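Local coordinates for protein elongation factor 1-beta (PDB 7CSL) that probably promotes the exchange of GDP for GTP on elongation factor 1-alpha, regenerating the form that delivers aminoacyl-tRNA during protein synthesis, at residues Asn5-Val9 / Thr87-Ile91; Tyr36-Glu42 / Leu53-Gly59. All blocks are in the same frame, centred on the assembly; numbering follows the deposited sequence.

Interaction 1 (Asn5-Val9 / Thr87-Ile91); sequences NLVGV and TVSRI
N5 and R90 run alongside each other in the same direction, the asparagine amide turned 58° from the guanidinium plane with its CG over one face of that group. At 3.2 Å, N5 ND2 and R90 NH2 are two donors in contact without a bond, and D61 holds each of these side chains by another atom: its backbone N donates to N5 OD1 and its carboxylate forms a salt bridge with R90 NH1. A short amide that can accept this N-H and a long arginine that can span to the acid suit the end of the pairing. I91 N reaches N5 O at 3.1 Å from above the carbonyl plane. V7 and S89 form an antiparallel hydrogen-bonded pair, with V7 N to S89 O at 2.8 Å, and V9 N reaches T87 O at 2.7 Å. On the face of L6 and R90, the leucine and V88 meet at an oblique angle; the leucine's CG lies anti to its backbone nitrogen (chi1 -161°), which brings CD1 to 3.6 Å from V88 CG1. G8 and V88 form a non-hydrogen-bonded pair, CA to CA 4.3 Å. F67 of helix 67-75 packs on both L6 and V88, so these branched apolar residues belong to the buried side. V7, on the other face, touches Y56 and L58 of strand 50-59, and N5 and L6 together face G59 in a classic beta bulge. The other edge of strand 80-90 meets the chain of another protein, bonded by R90's backbone and S89 OG.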
ATOM      1  N   ASN C   5     -16.828   5.988   4.582  1.00 43.81           N
ATOM      2  CA  ASN C   5     -15.616   6.808   4.587  1.00 42.57           C
ATOM      3  C   ASN C   5     -14.361   6.161   3.985  1.00 43.56           C
ATOM      4  O   ASN C   5     -13.292   6.726   4.103  1.00 39.44           O
ATOM      5  CB  ASN C   5     -15.357   7.315   6.004  1.00 42.67           C
ATOM      6  CG  ASN C   5     -15.090   6.201   6.971  1.00 42.40           C
ATOM      7  OD1 ASN C   5     -14.993   5.053   6.593  1.00 41.74           O
ATOM      8  ND2 ASN C   5     -14.949   6.537   8.235  1.00 48.18           N
ATOM      9  N   LEU C   6     -14.521   5.015   3.315  1.00 38.35           N
ATOM     10  CA  LEU C   6     -13.426   4.209   2.789  1.00 39.93           C
ATOM     11  C   LEU C   6     -13.788   3.675   1.382  1.00 37.96           C
ATOM     12  O   LEU C   6     -14.887   3.195   1.155  1.00 37.37           O
ATOM     13  CB  LEU C   6     -13.179   3.056   3.744  1.00 38.43           C
ATOM     14  CG  LEU C   6     -11.873   2.304   3.716  1.00 42.58           C
ATOM     15  CD1 LEU C   6     -10.676   3.271   3.893  1.00 40.88           C
ATOM     16  CD2 LEU C   6     -11.902   1.221   4.784  1.00 42.08           C
ATOM     17  N   VAL C   7     -12.898   3.883   0.415  1.00 40.32           N
ATOM     18  CA  VAL C   7     -13.021   3.252  -0.889  1.00 42.09           C
ATOM     19  C   VAL C   7     -11.940   2.166  -1.017  1.00 40.10           C
ATOM     20  O   VAL C   7     -10.793   2.371  -0.645  1.00 36.55           O
ATOM     21  CB  VAL C   7     -12.961   4.295  -2.014  1.00 42.42           C
ATOM     22  CG1 VAL C   7     -11.560   4.828  -2.185  1.00 44.36           C
ATOM     23  CG2 VAL C   7     -13.464   3.692  -3.308  1.00 49.75           C
ATOM     24  N   GLY C   8     -12.322   0.986  -1.462  1.00 37.71           N
ATOM     25  CA  GLY C   8     -11.338  -0.062  -1.779  1.00 37.91           C
ATOM     26  C   GLY C   8     -11.478  -0.469  -3.231  1.00 39.77           C
ATOM     27  O   GLY C   8     -12.585  -0.806  -3.659  1.00 34.78           O
ATOM     28  N   VAL C   9     -10.392  -0.422  -4.010  1.00 35.08           N
ATOM     29  CA  VAL C   9     -10.469  -0.824  -5.432  1.00 36.10           C
ATOM     30  C   VAL C   9     -10.207  -2.299  -5.522  1.00 37.06           C
ATOM     31  O   VAL C   9      -9.135  -2.728  -5.101  1.00 39.89           O
ATOM     32  CB  VAL C   9      -9.528   0.009  -6.290  1.00 43.98           C
ATOM     33  CG1 VAL C   9      -9.610  -0.366  -7.795  1.00 41.59           C
ATOM     34  CG2 VAL C   9      -9.850   1.476  -6.068  1.00 43.05           C
ATOM     35  N   THR C  87      -6.114  -0.721  -3.994  1.00 43.91           N
ATOM     36  CA  THR C  87      -5.959   0.499  -3.262  1.00 43.63           C
ATOM     37  C   THR C  87      -7.057   0.571  -2.198  1.00 43.16           C
ATOM     38  O   THR C  87      -8.213   0.190  -2.473  1.00 38.63           O
ATOM     39  CB  THR C  87      -6.109   1.680  -4.253  1.00 48.14           C
ATOM     40  OG1 THR C  87      -5.085   1.587  -5.257  1.00 52.89           O
ATOM     41  CG2 THR C  87      -5.998   2.982  -3.555  1.00 49.08           C
ATOM     42  N   VAL C  88      -6.706   1.015  -0.991  1.00 34.48           N
ATOM     43  CA  VAL C  88      -7.696   1.365   0.020  1.00 36.27           C
ATOM     44  C   VAL C  88      -7.428   2.766   0.492  1.00 41.50           C
ATOM     45  O   VAL C  88      -6.279   3.116   0.755  1.00 33.83           O
ATOM     46  CB  VAL C  88      -7.610   0.440   1.221  1.00 37.74           C
ATOM     47  CG1 VAL C  88      -8.738   0.747   2.179  1.00 39.60           C
ATOM     48  CG2 VAL C  88      -7.668  -1.003   0.743  1.00 39.94           C
ATOM     49  N   SER C  89      -8.464   3.594   0.606  1.00 34.68           N
ATOM     50  CA  SER C  89      -8.218   4.961   0.940  1.00 42.49           C
ATOM     51  C   SER C  89      -9.453   5.622   1.451  1.00 37.58           C
ATOM     52  O   SER C  89     -10.524   5.337   0.979  1.00 39.70           O
ATOM     53  CB  SER C  89      -7.710   5.705  -0.305  1.00 43.90           C
ATOM     54  OG  SER C  89      -7.440   7.079  -0.063  1.00 49.80           O
ATOM     55  N   ARG C  90      -9.289   6.508   2.421  1.00 37.79           N
ATOM     56  CA  ARG C  90     -10.418   7.287   2.961  1.00 37.39           C
ATOM     57  C   ARG C  90     -10.857   8.356   1.957  1.00 44.56           C
ATOM     58  O   ARG C  90     -10.087   8.735   1.048  1.00 36.30           O
ATOM     59  CB  ARG C  90     -10.020   7.951   4.272  1.00 41.11           C
ATOM     60  CG  ARG C  90      -9.581   7.003   5.370  1.00 43.09           C
ATOM     61  CD  ARG C  90      -9.338   7.738   6.669  1.00 44.98           C
ATOM     62  NE  ARG C  90     -10.589   8.233   7.282  1.00 46.43           N
ATOM     63  CZ  ARG C  90     -11.244   7.688   8.316  1.00 44.61           C
ATOM     64  NH1 ARG C  90     -10.840   6.597   8.938  1.00 44.67           N
ATOM     65  NH2 ARG C  90     -12.331   8.280   8.769  1.00 57.04           N
ATOM     66  N   ILE C  91     -12.127   8.731   2.078  1.00 42.99           N
ATOM     67  CA  ILE C  91     -12.753   9.837   1.378  1.00 49.80           C
ATOM     68  C   ILE C  91     -13.425  10.727   2.430  1.00 57.34           C
ATOM     69  O   ILE C  91     -13.613  11.919   2.200  1.00 65.55           O
ATOM     70  CB  ILE C  91     -13.838   9.390   0.339  1.00 52.78           C
ATOM     71  CG1 ILE C  91     -14.934   8.515   0.960  1.00 48.08           C
ATOM     72  CG2 ILE C  91     -13.223   8.625  -0.825  1.00 56.86           C
ATOM     73  CD1 ILE C  91     -16.022   8.175  -0.036  1.00 49.63           C
ATOM     74  OXT ILE C  91     -13.809  10.262   3.528  1.00 54.22           O
TER

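Interaction 2 (Tyr36-Glu42 / Leu53-Gly59); sequences YGLAKVE and LKFYVLG
K40 turns its CG in between backbone nitrogen and carbonyl carbon (chi1 62°), then runs fully extended alongside the ring of Y56, which swings toward it with CG anti to the carbonyl carbon (chi1 -68°). The lysine chain lies over one face of the phenol: CE sits 3.8 Å from the ring centroid, a CH-pi contact, and NZ is 4.9 Å from the same centroid, close to the ring normal, in cation-pi range. Beyond the ring, K40 NZ makes a salt bridge with E42 OE2 at 3.0 Å, coming from above the carboxylate plane. That carboxylate stands almost perpendicular to the phenol, its plane 83° from the ring's. K54, bent near its end, donates from NZ to Y56 OH at 2.8 Å and forms a long salt bridge with E42 OE1. On the opposite face of the sheet, V41 sets CG1 over the centre of the F55 ring, 3.9 Å from its centroid, while L38 CD1 comes to the ring's edge, 3.8 Å from F55 CD2. Six backbone bonds join the antiparallel strands; A39 N donates to Y56 O while K40 O accepts from Y56 N. With an alanine at Y56, the K40 chain would probably lose the surface it lies on, and K54 NZ its hydroxyl partner. The apolar face is turned to the helices: F55 meets L28 and F74, L38 meets I32, and V41 lies against K29. The other mixes charge with a ring and meets the chain of another protein; two lysines flank the E42 carboxylate, which would probably favour its charged form.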
ATOM      1  N   TYR C  36     -21.942  -2.644   2.204  1.00 38.82           N
ATOM      2  CA  TYR C  36     -20.980  -1.987   1.279  1.00 37.09           C
ATOM      3  C   TYR C  36     -21.759  -1.278   0.183  1.00 38.75           C
ATOM      4  O   TYR C  36     -22.917  -1.576  -0.047  1.00 45.21           O
ATOM      5  CB  TYR C  36     -20.002  -3.001   0.710  1.00 35.91           C
ATOM      6  CG  TYR C  36     -19.252  -3.759   1.755  1.00 37.70           C
ATOM      7  CD1 TYR C  36     -18.079  -3.268   2.296  1.00 38.73           C
ATOM      8  CD2 TYR C  36     -19.711  -4.975   2.221  1.00 40.63           C
ATOM      9  CE1 TYR C  36     -17.403  -3.979   3.264  1.00 43.79           C
ATOM     10  CE2 TYR C  36     -19.041  -5.688   3.189  1.00 36.46           C
ATOM     11  CZ  TYR C  36     -17.894  -5.182   3.710  1.00 40.93           C
ATOM     12  OH  TYR C  36     -17.198  -5.862   4.654  1.00 39.85           O
ATOM     13  N   GLY C  37     -21.134  -0.316  -0.462  1.00 37.12           N
ATOM     14  CA  GLY C  37     -21.720   0.342  -1.589  1.00 38.01           C
ATOM     15  C   GLY C  37     -20.777   0.253  -2.724  1.00 34.02           C
ATOM     16  O   GLY C  37     -19.730  -0.345  -2.604  1.00 40.29           O
ATOM     17  N   LEU C  38     -21.122   0.892  -3.828  1.00 36.76           N
ATOM     18  CA  LEU C  38     -20.321   0.820  -5.034  1.00 38.94           C
ATOM     19  C   LEU C  38     -20.306   2.172  -5.703  1.00 39.17           C
ATOM     20  O   LEU C  38     -21.353   2.681  -6.065  1.00 33.65           O
ATOM     21  CB  LEU C  38     -20.928  -0.221  -5.987  1.00 39.38           C
ATOM     22  CG  LEU C  38     -20.196  -0.463  -7.292  1.00 37.72           C
ATOM     23  CD1 LEU C  38     -18.816  -1.065  -7.068  1.00 38.90           C
ATOM     24  CD2 LEU C  38     -20.986  -1.414  -8.158  1.00 40.56           C
ATOM     25  N   ALA C  39     -19.127   2.762  -5.856  1.00 39.54           N
ATOM     26  CA  ALA C  39     -19.031   4.091  -6.471  1.00 40.14           C
ATOM     27  C   ALA C  39     -19.049   3.994  -7.987  1.00 37.04           C
ATOM     28  O   ALA C  39     -19.698   4.790  -8.615  1.00 38.80           O
ATOM     29  CB  ALA C  39     -17.789   4.866  -5.980  1.00 39.92           C
ATOM     30  N   LYS C  40     -18.361   2.996  -8.543  1.00 38.45           N
ATOM     31  CA  LYS C  40     -18.270   2.787  -9.975  1.00 41.13           C
ATOM     32  C   LYS C  40     -17.497   1.520 -10.332  1.00 37.91           C
ATOM     33  O   LYS C  40     -16.753   0.956  -9.530  1.00 35.08           O
ATOM     34  CB  LYS C  40     -17.581   3.957 -10.691  1.00 43.11           C
ATOM     35  CG  LYS C  40     -16.142   4.194 -10.280  1.00 42.94           C
ATOM     36  CD  LYS C  40     -15.574   5.308 -11.131  1.00 47.44           C
ATOM     37  CE  LYS C  40     -14.093   5.458 -10.864  1.00 50.37           C
ATOM     38  NZ  LYS C  40     -13.607   6.652 -11.586  1.00 60.85           N
ATOM     39  N   VAL C  41     -17.671   1.096 -11.569  1.00 33.50           N
ATOM     40  CA  VAL C  41     -16.913  -0.015 -12.113  1.00 37.00           C
ATOM     41  C   VAL C  41     -16.196   0.518 -13.341  1.00 40.77           C
ATOM     42  O   VAL C  41     -16.837   1.120 -14.188  1.00 42.83           O
ATOM     43  CB  VAL C  41     -17.831  -1.190 -12.501  1.00 34.82           C
ATOM     44  CG1 VAL C  41     -16.993  -2.420 -12.803  1.00 35.45           C
ATOM     45  CG2 VAL C  41     -18.790  -1.504 -11.366  1.00 35.73           C
ATOM     46  N   GLU C  42     -14.887   0.306 -13.416  1.00 39.19           N
ATOM     47  CA  GLU C  42     -14.129   0.649 -14.587  1.00 42.87           C
ATOM     48  C   GLU C  42     -13.582  -0.616 -15.217  1.00 42.98           C
ATOM     49  O   GLU C  42     -13.339  -1.603 -14.530  1.00 35.88           O
ATOM     50  CB  GLU C  42     -12.995   1.580 -14.231  1.00 45.65           C
ATOM     51  CG  GLU C  42     -13.496   2.804 -13.509  1.00 55.09           C
ATOM     52  CD  GLU C  42     -12.560   3.959 -13.634  1.00 59.48           C
ATOM     53  OE1 GLU C  42     -11.371   3.789 -13.299  1.00 62.55           O
ATOM     54  OE2 GLU C  42     -13.039   5.030 -14.040  1.00 63.81           O
ATOM     55  N   LEU C  53     -12.114  -5.928 -14.538  1.00 38.02           N
ATOM     56  CA  LEU C  53     -13.157  -5.063 -13.985  1.00 39.28           C
ATOM     57  C   LEU C  53     -12.594  -4.541 -12.651  1.00 41.22           C
ATOM     58  O   LEU C  53     -12.193  -5.335 -11.793  1.00 42.25           O
ATOM     59  CB  LEU C  53     -14.421  -5.838 -13.722  1.00 41.32           C
ATOM     60  CG  LEU C  53     -15.473  -6.126 -14.818  1.00 45.82           C
ATOM     61  CD1 LEU C  53     -14.900  -6.386 -16.174  1.00 48.03           C
ATOM     62  CD2 LEU C  53     -16.326  -7.294 -14.371  1.00 47.06           C
ATOM     63  N   LYS C  54     -12.585  -3.224 -12.489  1.00 42.01           N
ATOM     64  CA  LYS C  54     -12.158  -2.565 -11.247  1.00 40.19           C
ATOM     65  C   LYS C  54     -13.349  -1.922 -10.541  1.00 36.57           C
ATOM     66  O   LYS C  54     -13.913  -0.953 -11.000  1.00 33.21           O
ATOM     67  CB  LYS C  54     -11.047  -1.569 -11.552  1.00 49.12           C
ATOM     68  CG  LYS C  54      -9.708  -2.270 -11.757  1.00 51.05           C
ATOM     69  CD  LYS C  54      -8.694  -1.367 -12.448  1.00 59.18           C
ATOM     70  CE  LYS C  54      -8.266  -0.163 -11.628  1.00 60.61           C
ATOM     71  NZ  LYS C  54      -8.996   1.086 -11.987  1.00 67.41           N
ATOM     72  N   PHE C  55     -13.755  -2.559  -9.447  1.00 33.70           N
ATOM     73  CA  PHE C  55     -14.849  -2.157  -8.595  1.00 33.60           C
ATOM     74  C   PHE C  55     -14.386  -1.214  -7.480  1.00 32.88           C
ATOM     75  O   PHE C  55     -13.579  -1.587  -6.650  1.00 35.91           O
ATOM     76  CB  PHE C  55     -15.483  -3.401  -7.960  1.00 32.03           C
ATOM     77  CG  PHE C  55     -16.294  -4.230  -8.933  1.00 34.06           C
ATOM     78  CD1 PHE C  55     -15.671  -5.028  -9.871  1.00 35.48           C
ATOM     79  CD2 PHE C  55     -17.685  -4.205  -8.905  1.00 36.96           C
ATOM     80  CE1 PHE C  55     -16.425  -5.787 -10.751  1.00 38.22           C
ATOM     81  CE2 PHE C  55     -18.442  -4.956  -9.778  1.00 34.24           C
ATOM     82  CZ  PHE C  55     -17.820  -5.724 -10.710  1.00 36.99           C
ATOM     83  N   TYR C  56     -14.934  -0.011  -7.464  1.00 34.60           N
ATOM     84  CA  TYR C  56     -14.670   0.985  -6.421  1.00 32.32           C
ATOM     85  C   TYR C  56     -15.692   0.742  -5.314  1.00 36.32           C
ATOM     86  O   TYR C  56     -16.775   1.336  -5.294  1.00 42.56           O
ATOM     87  CB  TYR C  56     -14.710   2.378  -7.010  1.00 38.66           C
ATOM     88  CG  TYR C  56     -13.550   2.598  -7.938  1.00 36.11           C
ATOM     89  CD1 TYR C  56     -13.467   1.915  -9.165  1.00 37.63           C
ATOM     90  CD2 TYR C  56     -12.506   3.430  -7.588  1.00 42.25           C
ATOM     91  CE1 TYR C  56     -12.373   2.056 -10.002  1.00 42.03           C
ATOM     92  CE2 TYR C  56     -11.406   3.609  -8.442  1.00 40.76           C
ATOM     93  CZ  TYR C  56     -11.347   2.916  -9.653  1.00 42.60           C
ATOM     94  OH  TYR C  56     -10.267   3.060 -10.527  1.00 48.60           O
ATOM     95  N   VAL C  57     -15.342  -0.160  -4.409  1.00 33.60           N
ATOM     96  CA  VAL C  57     -16.248  -0.550  -3.319  1.00 33.68           C
ATOM     97  C   VAL C  57     -16.163   0.486  -2.195  1.00 36.68           C
ATOM     98  O   VAL C  57     -15.073   0.800  -1.757  1.00 36.15           O
ATOM     99  CB  VAL C  57     -15.907  -1.948  -2.789  1.00 35.42           C
ATOM    100  CG1 VAL C  57     -16.933  -2.452  -1.767  1.00 34.81           C
ATOM    101  CG2 VAL C  57     -15.864  -2.972  -3.944  1.00 37.75           C
ATOM    102  N   LEU C  58     -17.332   0.937  -1.705  1.00 35.13           N
ATOM    103  CA  LEU C  58     -17.459   1.831  -0.580  1.00 35.65           C
ATOM    104  C   LEU C  58     -17.655   1.048   0.706  1.00 33.90           C
ATOM    105  O   LEU C  58     -18.458   0.090   0.792  1.00 34.84           O
ATOM    106  CB  LEU C  58     -18.642   2.795  -0.772  1.00 34.94           C
ATOM    107  CG  LEU C  58     -18.604   3.548  -2.094  1.00 40.01           C
ATOM    108  CD1 LEU C  58     -19.876   4.323  -2.339  1.00 38.44           C
ATOM    109  CD2 LEU C  58     -17.347   4.433  -2.118  1.00 43.71           C
ATOM    110  N   GLY C  59     -16.941   1.460   1.722  1.00 33.43           N
ATOM    111  CA  GLY C  59     -17.039   0.832   3.034  1.00 31.71           C
ATOM    112  C   GLY C  59     -16.769   1.811   4.162  1.00 36.30           C
ATOM    113  O   GLY C  59     -16.864   3.032   3.978  1.00 37.18           O
TER

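How the interactions relate
Interactions 1 and 2 lie about 10 Å apart, centre to centre, in one antiparallel sheet ordered 37-47, 50-59, 6-14, 80-90. Interaction 2 joins the two strands of a hairpin and is nested within the long loop that interaction 1 closes by pairing the chain's two ends. Their inner strands are neighbours: L6 O lies 2.7 Å from G59 N and G8 N 2.8 Å from V57 O, both probable hydrogen bonds, and V9 packs on Y56. Together the contacts span all four strands, with helices 21-29 and 67-75 packed against the sheet. Both also touch the chain of another protein, consistent with this end of the exchange domain serving as a binding surface.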